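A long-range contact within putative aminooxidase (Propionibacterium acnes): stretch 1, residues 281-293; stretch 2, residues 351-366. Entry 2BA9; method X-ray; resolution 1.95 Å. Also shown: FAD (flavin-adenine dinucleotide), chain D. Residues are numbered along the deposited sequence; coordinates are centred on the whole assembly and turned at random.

Stretch 1, residues 281-293: YMVDACLVKEYPT
Stretch 2 (351-366) DMETFGHPVEKIIEEQ

At the apolar centre, on the face shared by Cys286, Val288, Val359 and Ile362, Cys286 SG (chi1 m) lies 4.1 Å from both Val359 CG2 (chi1 t) and Ile362 CG1 (chi1 m, chi2 t). Val288 (chi1 m) extends this patch to the helix that leads into stretch 2, its CG1 4.3 Å from CE of Met352, whose three chi angles are all m. On the other face, Ala285 CB sits 4.2 Å from Ile363 CG1, and Leu287 CG (m, t) 4.2 Å from Ile363 CG2 (p, t).

Between the two faces runs the backbone ladder. The strand through Tyr281 to Val288 and the one running through Gln366 are antiparallel, axes 4.7 Å apart at closest approach and N-to-C directions 145° apart. Val283 pairs with Gln366 through two nearly straight bonds, Val283 N to Gln366 O at 2.9 Å and Gln366 N to Val283 O at 3.0 Å; Asp284 faces Glu365 (CA to CA 4.5 Å) without bonding through the backbone. Ala285 N donates to Glu364 O at 2.8 Å, but Ala285 O receives Ile363 N at 3.0 Å: the register slips by one in a beta bulge, and Ile363 is helix-like at phi/psi -90/-21. Cys286 then faces Ile362, and Leu287 N reaches Lys361 O at 2.8 Å. A second bulge follows, with Glu360 at -89/-35: Leu287 O accepts Glu360 N at 2.9 Å and, weakly, Lys361 N at 3.3 Å. The chain turns a corner at Glu360, yet Val288 still faces Val359, CA to CA 4.4 Å, and Lys289 N bonds to Pro358 O at 2.8 Å.

Beyond the strand, Glu290 takes positive phi (61/81), and its O accepts a bond from His357 ND1 at 3.0 Å, near the plane of the imidazole (chi1 m, chi2 -64°). Pro292 covers one face of that ring, its CB 4.0 Å from the centroid in a CH-pi contact. Gly356 (90/20) ends the helix in a Schellman motif, with His357 N to Met352 O at 2.8 Å and Gly356 N to Glu353 O at 3.0 Å; a CB here would jam against the preceding carbonyl.

At the polar edge, Lys289 (p, t, t, m) packs its CB 3.3 Å from Glu360 OE2, while its NZ stays 4.5 Å from that oxygen, beyond a salt bridge. At the other end, Asp284 OD1 (chi1 m) lies 2.6 Å from Glu365 OE2 (t, t), so close that one of the two acids probably carries a proton.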

ATOM      1  N   TYR A 281      -4.843  -6.166  -7.615  1.00 26.68           N
ATOM      2  CA  TYR A 281      -5.979  -5.533  -6.917  1.00 26.42           C
ATOM      3  C   TYR A 281      -6.750  -4.608  -7.856  1.00 26.54           C
ATOM      4  O   TYR A 281      -6.201  -3.605  -8.344  1.00 26.06           O
ATOM      5  CB  TYR A 281      -5.428  -4.728  -5.731  1.00 26.64           C
ATOM      6  CG  TYR A 281      -6.406  -4.232  -4.679  1.00 26.41           C
ATOM      7  CD1 TYR A 281      -7.557  -4.953  -4.349  1.00 27.66           C
ATOM      8  CD2 TYR A 281      -6.123  -3.071  -3.950  1.00 26.04           C
ATOM      9  CE1 TYR A 281      -8.429  -4.505  -3.341  1.00 27.76           C
ATOM     10  CE2 TYR A 281      -6.973  -2.616  -2.956  1.00 26.85           C
ATOM     11  CZ  TYR A 281      -8.135  -3.336  -2.650  1.00 27.69           C
ATOM     12  OH  TYR A 281      -8.975  -2.905  -1.636  1.00 25.37           O
ATOM     13  N   MET A 282      -8.018  -4.951  -8.117  1.00 26.51           N
ATOM     14  CA  MET A 282      -8.808  -4.278  -9.149  1.00 26.35           C
ATOM     15  C   MET A 282      -9.902  -3.411  -8.561  1.00 26.14           C
ATOM     16  O   MET A 282     -10.718  -3.852  -7.754  1.00 26.11           O
ATOM     17  CB  MET A 282      -9.422  -5.287 -10.117  1.00 26.49           C
ATOM     18  CG  MET A 282     -10.160  -4.645 -11.278  1.00 27.34           C
ATOM     19  SD  MET A 282     -10.406  -5.752 -12.682  1.00 29.11           S
ATOM     20  CE  MET A 282     -12.110  -6.237 -12.452  1.00 29.20           C
ATOM     21  N   VAL A 283      -9.908  -2.164  -9.001  1.00 26.08           N
ATOM     22  CA  VAL A 283     -10.893  -1.183  -8.584  1.00 25.38           C
ATOM     23  C   VAL A 283     -11.730  -0.848  -9.802  1.00 25.46           C
ATOM     24  O   VAL A 283     -11.203  -0.679 -10.897  1.00 25.26           O
ATOM     25  CB  VAL A 283     -10.227   0.093  -8.056  1.00 25.71           C
ATOM     26  CG1 VAL A 283     -11.273   1.102  -7.561  1.00 24.17           C
ATOM     27  CG2 VAL A 283      -9.221  -0.259  -6.960  1.00 25.06           C
ATOM     28  N   ASP A 284     -13.041  -0.780  -9.598  1.00 25.17           N
ATOM     29  CA  ASP A 284     -13.963  -0.330 -10.617  1.00 25.27           C
ATOM     30  C   ASP A 284     -14.748   0.825 -10.039  1.00 25.12           C
ATOM     31  O   ASP A 284     -15.319   0.699  -8.953  1.00 24.75           O
ATOM     32  CB  ASP A 284     -14.924  -1.448 -11.013  1.00 25.29           C
ATOM     33  CG  ASP A 284     -14.273  -2.511 -11.840  1.00 25.76           C
ATOM     34  OD1 ASP A 284     -14.521  -2.517 -13.059  1.00 28.51           O
ATOM     35  OD2 ASP A 284     -13.542  -3.353 -11.278  1.00 26.78           O
ATOM     36  N   ALA A 285     -14.766   1.940 -10.765  1.00 25.65           N
ATOM     37  CA  ALA A 285     -15.546   3.120 -10.387  1.00 25.99           C
ATOM     38  C   ALA A 285     -16.896   3.019 -11.068  1.00 25.59           C
ATOM     39  O   ALA A 285     -16.961   2.978 -12.292  1.00 26.38           O
ATOM     40  CB  ALA A 285     -14.817   4.431 -10.780  1.00 25.71           C
ATOM     41  N   CYS A 286     -17.959   2.971 -10.261  1.00 25.90           N
ATOM     42  CA  CYS A 286     -19.306   2.617 -10.718  1.00 26.23           C
ATOM     43  C   CYS A 286     -20.336   3.722 -10.503  1.00 26.32           C
ATOM     44  O   CYS A 286     -20.335   4.366  -9.478  1.00 27.23           O
ATOM     45  CB  CYS A 286     -19.792   1.363  -9.983  1.00 25.82           C
ATOM     46  SG  CYS A 286     -18.758  -0.104 -10.186  1.00 26.63           S
ATOM     47  N   LEU A 287     -21.183   3.945 -11.501  1.00 26.69           N
ATOM     48  CA  LEU A 287     -22.470   4.594 -11.314  1.00 26.97           C
ATOM     49  C   LEU A 287     -23.426   3.467 -10.973  1.00 27.38           C
ATOM     50  O   LEU A 287     -23.442   2.444 -11.644  1.00 27.25           O
ATOM     51  CB  LEU A 287     -22.923   5.326 -12.583  1.00 26.71           C
ATOM     52  CG  LEU A 287     -21.968   6.422 -13.058  1.00 26.39           C
ATOM     53  CD1 LEU A 287     -22.508   7.176 -14.300  1.00 24.89           C
ATOM     54  CD2 LEU A 287     -21.693   7.372 -11.922  1.00 25.69           C
ATOM     55  N   VAL A 288     -24.204   3.650  -9.912  1.00 28.10           N
ATOM     56  CA  VAL A 288     -25.106   2.611  -9.437  1.00 28.55           C
ATOM     57  C   VAL A 288     -26.560   3.104  -9.510  1.00 29.04           C
ATOM     58  O   VAL A 288     -26.835   4.302  -9.388  1.00 28.24           O
ATOM     59  CB  VAL A 288     -24.718   2.124  -7.973  1.00 28.75           C
ATOM     60  CG1 VAL A 288     -23.295   1.541  -7.934  1.00 27.94           C
ATOM     61  CG2 VAL A 288     -24.840   3.230  -6.942  1.00 29.02           C
ATOM     62  N   LYS A 289     -27.483   2.186  -9.773  1.00 29.99           N
ATOM     63  CA  LYS A 289     -28.884   2.432  -9.428  1.00 31.30           C
ATOM     64  C   LYS A 289     -29.089   1.802  -8.051  1.00 31.46           C
ATOM     65  O   LYS A 289     -28.422   0.808  -7.696  1.00 33.02           O
ATOM     66  CB  LYS A 289     -29.881   1.908 -10.482  1.00 31.81           C
ATOM     67  CG  LYS A 289     -29.493   0.598 -11.185  1.00 33.44           C
ATOM     68  CD  LYS A 289     -30.556   0.170 -12.195  1.00 35.42           C
ATOM     69  CE  LYS A 289     -30.068  -1.001 -13.048  1.00 36.50           C
ATOM     70  NZ  LYS A 289     -29.121  -0.576 -14.139  1.00 38.55           N
ATOM     71  N   GLU A 290     -29.973   2.394  -7.259  1.00 31.31           N
ATOM     72  CA  GLU A 290     -30.089   2.070  -5.834  1.00 30.90           C
ATOM     73  C   GLU A 290     -28.760   2.406  -5.147  1.00 29.97           C
ATOM     74  O   GLU A 290     -27.913   1.535  -4.909  1.00 29.66           O
ATOM     75  CB  GLU A 290     -30.514   0.606  -5.606  1.00 31.20           C
ATOM     76  CG  GLU A 290     -32.022   0.337  -5.543  1.00 33.40           C
ATOM     77  CD  GLU A 290     -32.861   1.150  -6.538  1.00 36.27           C
ATOM     78  OE1 GLU A 290     -33.319   2.258  -6.162  1.00 39.42           O
ATOM     79  OE2 GLU A 290     -33.090   0.677  -7.678  1.00 37.23           O
ATOM     80  N   TYR A 291     -28.596   3.692  -4.847  1.00 28.84           N
ATOM     81  CA  TYR A 291     -27.387   4.209  -4.207  1.00 28.58           C
ATOM     82  C   TYR A 291     -27.275   3.727  -2.753  1.00 28.21           C
ATOM     83  O   TYR A 291     -28.211   3.884  -1.975  1.00 28.64           O
ATOM     84  CB  TYR A 291     -27.424   5.736  -4.239  1.00 28.38           C
ATOM     85  CG  TYR A 291     -26.085   6.436  -4.113  1.00 28.85           C
ATOM     86  CD1 TYR A 291     -25.067   6.214  -5.037  1.00 27.96           C
ATOM     87  CD2 TYR A 291     -25.861   7.385  -3.101  1.00 29.31           C
ATOM     88  CE1 TYR A 291     -23.853   6.882  -4.938  1.00 28.08           C
ATOM     89  CE2 TYR A 291     -24.644   8.060  -3.003  1.00 27.77           C
ATOM     90  CZ  TYR A 291     -23.647   7.795  -3.917  1.00 27.93           C
ATOM     91  OH  TYR A 291     -22.449   8.467  -3.836  1.00 30.08           O
ATOM     92  N   PRO A 292     -26.141   3.122  -2.376  1.00 28.03           N
ATOM     93  CA  PRO A 292     -25.979   2.822  -0.954  1.00 27.63           C
ATOM     94  C   PRO A 292     -26.011   4.078  -0.094  1.00 27.74           C
ATOM     95  O   PRO A 292     -25.717   5.167  -0.585  1.00 27.00           O
ATOM     96  CB  PRO A 292     -24.615   2.130  -0.872  1.00 28.01           C
ATOM     97  CG  PRO A 292     -23.997   2.233  -2.226  1.00 27.99           C
ATOM     98  CD  PRO A 292     -25.034   2.614  -3.206  1.00 27.86           C
ATOM     99  N   THR A 293     -26.400   3.914   1.168  1.00 27.36           N
ATOM    100  CA  THR A 293     -26.397   5.003   2.142  1.00 27.20           C
ATOM    101  C   THR A 293     -25.197   4.873   3.082  1.00 26.72           C
ATOM    102  O   THR A 293     -25.029   5.667   4.002  1.00 26.82           O
ATOM    103  CB  THR A 293     -27.716   5.036   2.952  1.00 27.17           C
ATOM    104  OG1 THR A 293     -28.123   3.711   3.296  1.00 28.08           O
ATOM    105  CG2 THR A 293     -28.840   5.666   2.140  1.00 27.84           C
ATOM    106  N   ASP A 351     -22.160  -9.338  -8.281  1.00 24.37           N
ATOM    107  CA  ASP A 351     -22.097  -9.099  -6.816  1.00 24.68           C
ATOM    108  C   ASP A 351     -22.897  -7.849  -6.395  1.00 24.79           C
ATOM    109  O   ASP A 351     -23.694  -7.905  -5.462  1.00 24.93           O
ATOM    110  CB  ASP A 351     -20.648  -8.984  -6.308  1.00 24.88           C
ATOM    111  CG  ASP A 351     -19.936 -10.345  -6.181  1.00 25.54           C
ATOM    112  OD1 ASP A 351     -20.582 -11.422  -6.273  1.00 26.64           O
ATOM    113  OD2 ASP A 351     -18.706 -10.328  -5.964  1.00 25.42           O
ATOM    114  N   MET A 352     -22.698  -6.723  -7.076  1.00 24.55           N
ATOM    115  CA  MET A 352     -23.444  -5.506  -6.721  1.00 24.95           C
ATOM    116  C   MET A 352     -24.961  -5.638  -6.899  1.00 24.81           C
ATOM    117  O   MET A 352     -25.742  -5.085  -6.134  1.00 24.48           O
ATOM    118  CB  MET A 352     -22.915  -4.298  -7.514  1.00 25.18           C
ATOM    119  CG  MET A 352     -21.488  -3.876  -7.125  1.00 25.11           C
ATOM    120  SD  MET A 352     -21.328  -3.400  -5.391  1.00 25.34           S
ATOM    121  CE  MET A 352     -21.860  -1.675  -5.391  1.00 24.31           C
ATOM    122  N   GLU A 353     -25.393  -6.376  -7.906  1.00 25.22           N
ATOM    123  CA  GLU A 353     -26.825  -6.621  -8.061  1.00 25.27           C
ATOM    124  C   GLU A 353     -27.365  -7.447  -6.891  1.00 25.23           C
ATOM    125  O   GLU A 353     -28.412  -7.139  -6.299  1.00 24.12           O
ATOM    126  CB  GLU A 353     -27.104  -7.319  -9.372  1.00 25.75           C
ATOM    127  CG  GLU A 353     -28.566  -7.275  -9.747  1.00 26.91           C
ATOM    128  CD  GLU A 353     -28.839  -8.047 -10.999  1.00 28.50           C
ATOM    129  OE1 GLU A 353     -27.892  -8.193 -11.807  1.00 28.05           O
ATOM    130  OE2 GLU A 353     -30.001  -8.493 -11.178  1.00 31.01           O
ATOM    131  N   THR A 354     -26.626  -8.487  -6.551  1.00 25.27           N
ATOM    132  CA  THR A 354     -26.911  -9.286  -5.369  1.00 25.41           C
ATOM    133  C   THR A 354     -26.995  -8.442  -4.087  1.00 25.16           C
ATOM    134  O   THR A 354     -27.923  -8.621  -3.274  1.00 25.19           O
ATOM    135  CB  THR A 354     -25.863 -10.388  -5.252  1.00 25.69           C
ATOM    136  OG1 THR A 354     -26.049 -11.277  -6.366  1.00 26.71           O
ATOM    137  CG2 THR A 354     -25.980 -11.125  -3.930  1.00 26.13           C
ATOM    138  N   PHE A 355     -26.066  -7.503  -3.939  1.00 24.63           N
ATOM    139  CA  PHE A 355     -26.045  -6.599  -2.777  1.00 24.60           C
ATOM    140  C   PHE A 355     -27.203  -5.584  -2.795  1.00 24.66           C
ATOM    141  O   PHE A 355     -27.467  -4.937  -1.767  1.00 24.89           O
ATOM    142  CB  PHE A 355     -24.700  -5.846  -2.646  1.00 24.03           C
ATOM    143  CG  PHE A 355     -23.472  -6.738  -2.574  1.00 23.22           C
ATOM    144  CD1 PHE A 355     -23.543  -8.052  -2.133  1.00 23.25           C
ATOM    145  CD2 PHE A 355     -22.230  -6.235  -2.941  1.00 24.16           C
ATOM    146  CE1 PHE A 355     -22.400  -8.846  -2.063  1.00 23.28           C
ATOM    147  CE2 PHE A 355     -21.076  -7.023  -2.874  1.00 24.19           C
ATOM    148  CZ  PHE A 355     -21.167  -8.333  -2.437  1.00 23.32           C
ATOM    149  N   GLY A 356     -27.875  -5.440  -3.946  1.00 24.23           N
ATOM    150  CA  GLY A 356     -28.994  -4.500  -4.102  1.00 24.05           C
ATOM    151  C   GLY A 356     -28.576  -3.117  -4.569  1.00 23.87           C
ATOM    152  O   GLY A 356     -29.315  -2.146  -4.424  1.00 23.72           O
ATOM    153  N   HIS A 357     -27.392  -3.030  -5.159  1.00 24.10           N
ATOM    154  CA  HIS A 357     -26.854  -1.767  -5.645  1.00 24.28           C
ATOM    155  C   HIS A 357     -26.382  -1.975  -7.085  1.00 24.64           C
ATOM    156  O   HIS A 357     -25.188  -1.899  -7.370  1.00 24.83           O
ATOM    157  CB  HIS A 357     -25.711  -1.303  -4.737  1.00 24.37           C
ATOM    158  CG  HIS A 357     -26.067  -1.264  -3.282  1.00 24.17           C
ATOM    159  ND1 HIS A 357     -27.038  -0.423  -2.774  1.00 23.75           N
ATOM    160  CD2 HIS A 357     -25.581  -1.963  -2.226  1.00 23.36           C
ATOM    161  CE1 HIS A 357     -27.134  -0.612  -1.470  1.00 24.26           C
ATOM    162  NE2 HIS A 357     -26.259  -1.538  -1.111  1.00 24.01           N
ATOM    163  N   PRO A 358     -27.324  -2.307  -7.992  1.00 25.00           N
ATOM    164  CA  PRO A 358     -26.908  -2.693  -9.344  1.00 25.36           C
ATOM    165  C   PRO A 358     -26.178  -1.601 -10.168  1.00 24.87           C
ATOM    166  O   PRO A 358     -26.529  -0.419 -10.101  1.00 24.47           O
ATOM    167  CB  PRO A 358     -28.211  -3.142 -10.010  1.00 25.28           C
ATOM    168  CG  PRO A 358     -29.321  -2.657  -9.141  1.00 25.71           C
ATOM    169  CD  PRO A 358     -28.777  -2.425  -7.786  1.00 24.61           C
ATOM    170  N   VAL A 359     -25.170  -2.027 -10.933  1.00 24.77           N
ATOM    171  CA  VAL A 359     -24.313  -1.118 -11.683  1.00 24.72           C
ATOM    172  C   VAL A 359     -25.015  -0.698 -12.975  1.00 25.43           C
ATOM    173  O   VAL A 359     -25.505  -1.538 -13.729  1.00 25.46           O
ATOM    174  CB  VAL A 359     -22.921  -1.775 -11.990  1.00 25.30           C
ATOM    175  CG1 VAL A 359     -22.010  -0.843 -12.816  1.00 24.62           C
ATOM    176  CG2 VAL A 359     -22.216  -2.178 -10.699  1.00 24.47           C
ATOM    177  N   GLU A 360     -25.091   0.603 -13.221  1.00 25.59           N
ATOM    178  CA  GLU A 360     -25.505   1.098 -14.526  1.00 26.34           C
ATOM    179  C   GLU A 360     -24.314   1.267 -15.446  1.00 26.01           C
ATOM    180  O   GLU A 360     -24.441   1.089 -16.651  1.00 26.34           O
ATOM    181  CB  GLU A 360     -26.204   2.445 -14.401  1.00 26.71           C
ATOM    182  CG  GLU A 360     -27.435   2.376 -13.525  1.00 29.75           C
ATOM    183  CD  GLU A 360     -28.069   3.733 -13.283  1.00 32.93           C
ATOM    184  OE1 GLU A 360     -27.327   4.744 -13.181  1.00 36.27           O
ATOM    185  OE2 GLU A 360     -29.316   3.778 -13.191  1.00 36.19           O
ATOM    186  N   LYS A 361     -23.177   1.660 -14.872  1.00 25.63           N
ATOM    187  CA  LYS A 361     -21.987   1.942 -15.644  1.00 25.30           C
ATOM    188  C   LYS A 361     -20.719   1.818 -14.812  1.00 24.63           C
ATOM    189  O   LYS A 361     -20.712   2.203 -13.667  1.00 23.54           O
ATOM    190  CB  LYS A 361     -22.075   3.363 -16.180  1.00 25.24           C
ATOM    191  CG  LYS A 361     -21.207   3.608 -17.384  1.00 26.71           C
ATOM    192  CD  LYS A 361     -21.823   3.052 -18.661  1.00 26.92           C
ATOM    193  CE  LYS A 361     -23.012   3.898 -19.156  1.00 28.24           C
ATOM    194  NZ  LYS A 361     -22.929   5.333 -18.834  1.00 26.97           N
ATOM    195  N   ILE A 362     -19.654   1.290 -15.427  1.00 24.95           N
ATOM    196  CA  ILE A 362     -18.284   1.377 -14.904  1.00 24.70           C
ATOM    197  C   ILE A 362     -17.536   2.374 -15.788  1.00 25.14           C
ATOM    198  O   ILE A 362     -17.280   2.101 -16.982  1.00 24.76           O
ATOM    199  CB  ILE A 362     -17.514   0.026 -14.944  1.00 24.79           C
ATOM    200  CG1 ILE A 362     -18.233  -1.068 -14.140  1.00 24.23           C
ATOM    201  CG2 ILE A 362     -16.126   0.205 -14.372  1.00 24.80           C
ATOM    202  CD1 ILE A 362     -17.857  -2.489 -14.563  1.00 23.35           C
ATOM    203  N   ILE A 363     -17.201   3.529 -15.219  1.00 25.27           N
ATOM    204  CA  ILE A 363     -16.566   4.609 -15.989  1.00 25.98           C
ATOM    205  C   ILE A 363     -15.034   4.508 -15.963  1.00 26.19           C
ATOM    206  O   ILE A 363     -14.370   5.050 -16.840  1.00 27.20           O
ATOM    207  CB  ILE A 363     -17.033   6.037 -15.525  1.00 26.12           C
ATOM    208  CG1 ILE A 363     -16.503   6.378 -14.124  1.00 25.98           C
ATOM    209  CG2 ILE A 363     -18.584   6.149 -15.575  1.00 25.53           C
ATOM    210  CD1 ILE A 363     -16.470   7.886 -13.803  1.00 27.35           C
ATOM    211  N   GLU A 364     -14.488   3.812 -14.966  1.00 26.21           N
ATOM    212  CA  GLU A 364     -13.047   3.561 -14.873  1.00 26.56           C
ATOM    213  C   GLU A 364     -12.721   2.240 -14.151  1.00 26.58           C
ATOM    214  O   GLU A 364     -13.317   1.899 -13.131  1.00 26.89           O
ATOM    215  CB  GLU A 364     -12.334   4.723 -14.165  1.00 26.44           C
ATOM    216  CG  GLU A 364     -10.836   4.750 -14.376  1.00 27.30           C
ATOM    217  CD  GLU A 364     -10.109   5.878 -13.622  1.00 26.76           C
ATOM    218  OE1 GLU A 364     -10.748   6.845 -13.148  1.00 25.56           O
ATOM    219  OE2 GLU A 364      -8.873   5.780 -13.506  1.00 25.54           O
ATOM    220  N   GLU A 365     -11.742   1.527 -14.693  1.00 26.45           N
ATOM    221  CA  GLU A 365     -11.227   0.302 -14.100  1.00 26.48           C
ATOM    222  C   GLU A 365      -9.720   0.316 -14.084  1.00 26.35           C
ATOM    223  O   GLU A 365      -9.084   0.721 -15.067  1.00 26.12           O
ATOM    224  CB  GLU A 365     -11.677  -0.917 -14.890  1.00 26.23           C
ATOM    225  CG  GLU A 365     -11.426  -2.203 -14.157  1.00 26.42           C
ATOM    226  CD  GLU A 365     -11.886  -3.384 -14.932  1.00 25.85           C
ATOM    227  OE1 GLU A 365     -11.136  -3.801 -15.841  1.00 27.26           O
ATOM    228  OE2 GLU A 365     -13.008  -3.876 -14.654  1.00 23.86           O
ATOM    229  N   GLN A 366      -9.158  -0.146 -12.970  1.00 26.75           N
ATOM    230  CA  GLN A 366      -7.713  -0.265 -12.820  1.00 27.04           C
ATOM    231  C   GLN A 366      -7.363  -1.523 -12.060  1.00 26.44           C
ATOM    232  O   GLN A 366      -7.883  -1.721 -10.967  1.00 26.76           O
ATOM    233  CB  GLN A 366      -7.176   0.933 -12.033  1.00 27.74           C
ATOM    234  CG  GLN A 366      -5.667   0.942 -11.872  1.00 29.02           C
ATOM    235  CD  GLN A 366      -4.955   1.312 -13.122  1.00 30.55           C
ATOM    236  OE1 GLN A 366      -5.182   2.386 -13.683  1.00 33.14           O
ATOM    237  NE2 GLN A 366      -4.065   0.443 -13.570  1.00 31.38           N
TER
HETATM  238  PA  FAD D 500       3.323   3.905  -5.906  1.00 19.59           P
HETATM  239  O1A FAD D 500       2.222   4.621  -5.180  1.00 19.96           O
HETATM  240  O2A FAD D 500       2.923   2.702  -6.736  1.00 19.83           O
HETATM  241  O5B FAD D 500       4.022   4.934  -6.914  1.00 20.92           O
HETATM  242  C5B FAD D 500       5.126   4.470  -7.655  1.00 23.05           C
HETATM  243  C4B FAD D 500       5.504   5.484  -8.714  1.00 23.62           C
HETATM  244  O4B FAD D 500       6.635   5.010  -9.416  1.00 24.57           O
HETATM  245  C3B FAD D 500       4.369   5.717  -9.714  1.00 23.93           C
HETATM  246  O3B FAD D 500       4.091   7.096  -9.811  1.00 23.63           O
HETATM  247  C2B FAD D 500       4.896   5.117 -10.996  1.00 24.35           C
HETATM  248  O2B FAD D 500       4.332   5.712 -12.165  1.00 24.46           O
HETATM  249  C1B FAD D 500       6.416   5.238 -10.789  1.00 24.38           C
HETATM  250  N9A FAD D 500       7.129   4.272 -11.644  1.00 23.97           N
HETATM  251  C8A FAD D 500       6.929   2.909 -11.718  1.00 24.64           C
HETATM  252  N7A FAD D 500       7.777   2.393 -12.652  1.00 23.58           N
HETATM  253  C5A FAD D 500       8.515   3.412 -13.172  1.00 24.46           C
HETATM  254  C6A FAD D 500       9.516   3.474 -14.164  1.00 23.92           C
HETATM  255  N6A FAD D 500      10.179   2.325 -14.515  1.00 23.78           N
HETATM  256  N1A FAD D 500      10.102   4.703 -14.447  1.00 24.67           N
HETATM  257  C2A FAD D 500       9.677   5.866 -13.820  1.00 25.15           C
HETATM  258  N3A FAD D 500       8.687   5.792 -12.849  1.00 24.60           N
HETATM  259  C4A FAD D 500       8.103   4.600 -12.545  1.00 24.25           C
HETATM  260  N1  FAD D 500      -2.462   3.294   1.498  1.00 25.89           N
HETATM  261  C2  FAD D 500      -2.771   3.714   2.777  1.00 28.77           C
HETATM  262  O2  FAD D 500      -1.895   4.201   3.491  1.00 25.85           O
HETATM  263  N3  FAD D 500      -4.056   3.558   3.258  1.00 29.83           N
HETATM  264  C4  FAD D 500      -5.037   3.014   2.456  1.00 29.28           C
HETATM  265  O4  FAD D 500      -6.186   2.906   2.914  1.00 30.85           O
HETATM  266  C4X FAD D 500      -4.730   2.601   1.155  1.00 27.21           C
HETATM  267  N5  FAD D 500      -5.682   2.030   0.330  1.00 24.38           N
HETATM  268  C5X FAD D 500      -5.429   1.771  -1.004  1.00 24.27           C
HETATM  269  C6  FAD D 500      -6.447   1.330  -1.846  1.00 23.47           C
HETATM  270  C7  FAD D 500      -6.185   1.110  -3.197  1.00 23.93           C
HETATM  271  C7M FAD D 500      -7.312   0.651  -4.079  1.00 23.84           C
HETATM  272  C8  FAD D 500      -4.904   1.319  -3.698  1.00 23.67           C
HETATM  273  C8M FAD D 500      -4.570   1.094  -5.142  1.00 22.83           C
HETATM  274  C9  FAD D 500      -3.892   1.755  -2.847  1.00 23.66           C
HETATM  275  C9A FAD D 500      -4.136   1.976  -1.491  1.00 24.16           C
HETATM  276  N10 FAD D 500      -3.124   2.395  -0.608  1.00 23.80           N
HETATM  277  C10 FAD D 500      -3.432   2.768   0.681  1.00 25.30           C
HETATM  278  C1' FAD D 500      -1.687   2.130  -0.907  1.00 20.63           C
HETATM  279  C2' FAD D 500      -0.942   3.399  -1.302  1.00 19.91           C
HETATM  280  O2' FAD D 500      -1.648   4.148  -2.285  1.00 21.29           O
HETATM  281  C3' FAD D 500       0.430   2.983  -1.807  1.00 20.46           C
HETATM  282  O3' FAD D 500       1.043   2.115  -0.850  1.00 20.43           O
HETATM  283  C4' FAD D 500       1.302   4.199  -2.079  1.00 20.53           C
HETATM  284  O4' FAD D 500       0.841   4.919  -3.216  1.00 24.59           O
HETATM  285  C5' FAD D 500       2.740   3.731  -2.254  1.00 21.46           C
HETATM  286  O5' FAD D 500       3.516   4.758  -2.802  1.00 20.30           O
HETATM  287  P   FAD D 500       4.881   4.402  -3.601  1.00 20.53           P
HETATM  288  O1P FAD D 500       5.514   5.665  -4.154  1.00 20.58           O
HETATM  289  O2P FAD D 500       5.782   3.675  -2.664  1.00 23.73           O
HETATM  290  O3P FAD D 500       4.451   3.481  -4.843  1.00 21.28           O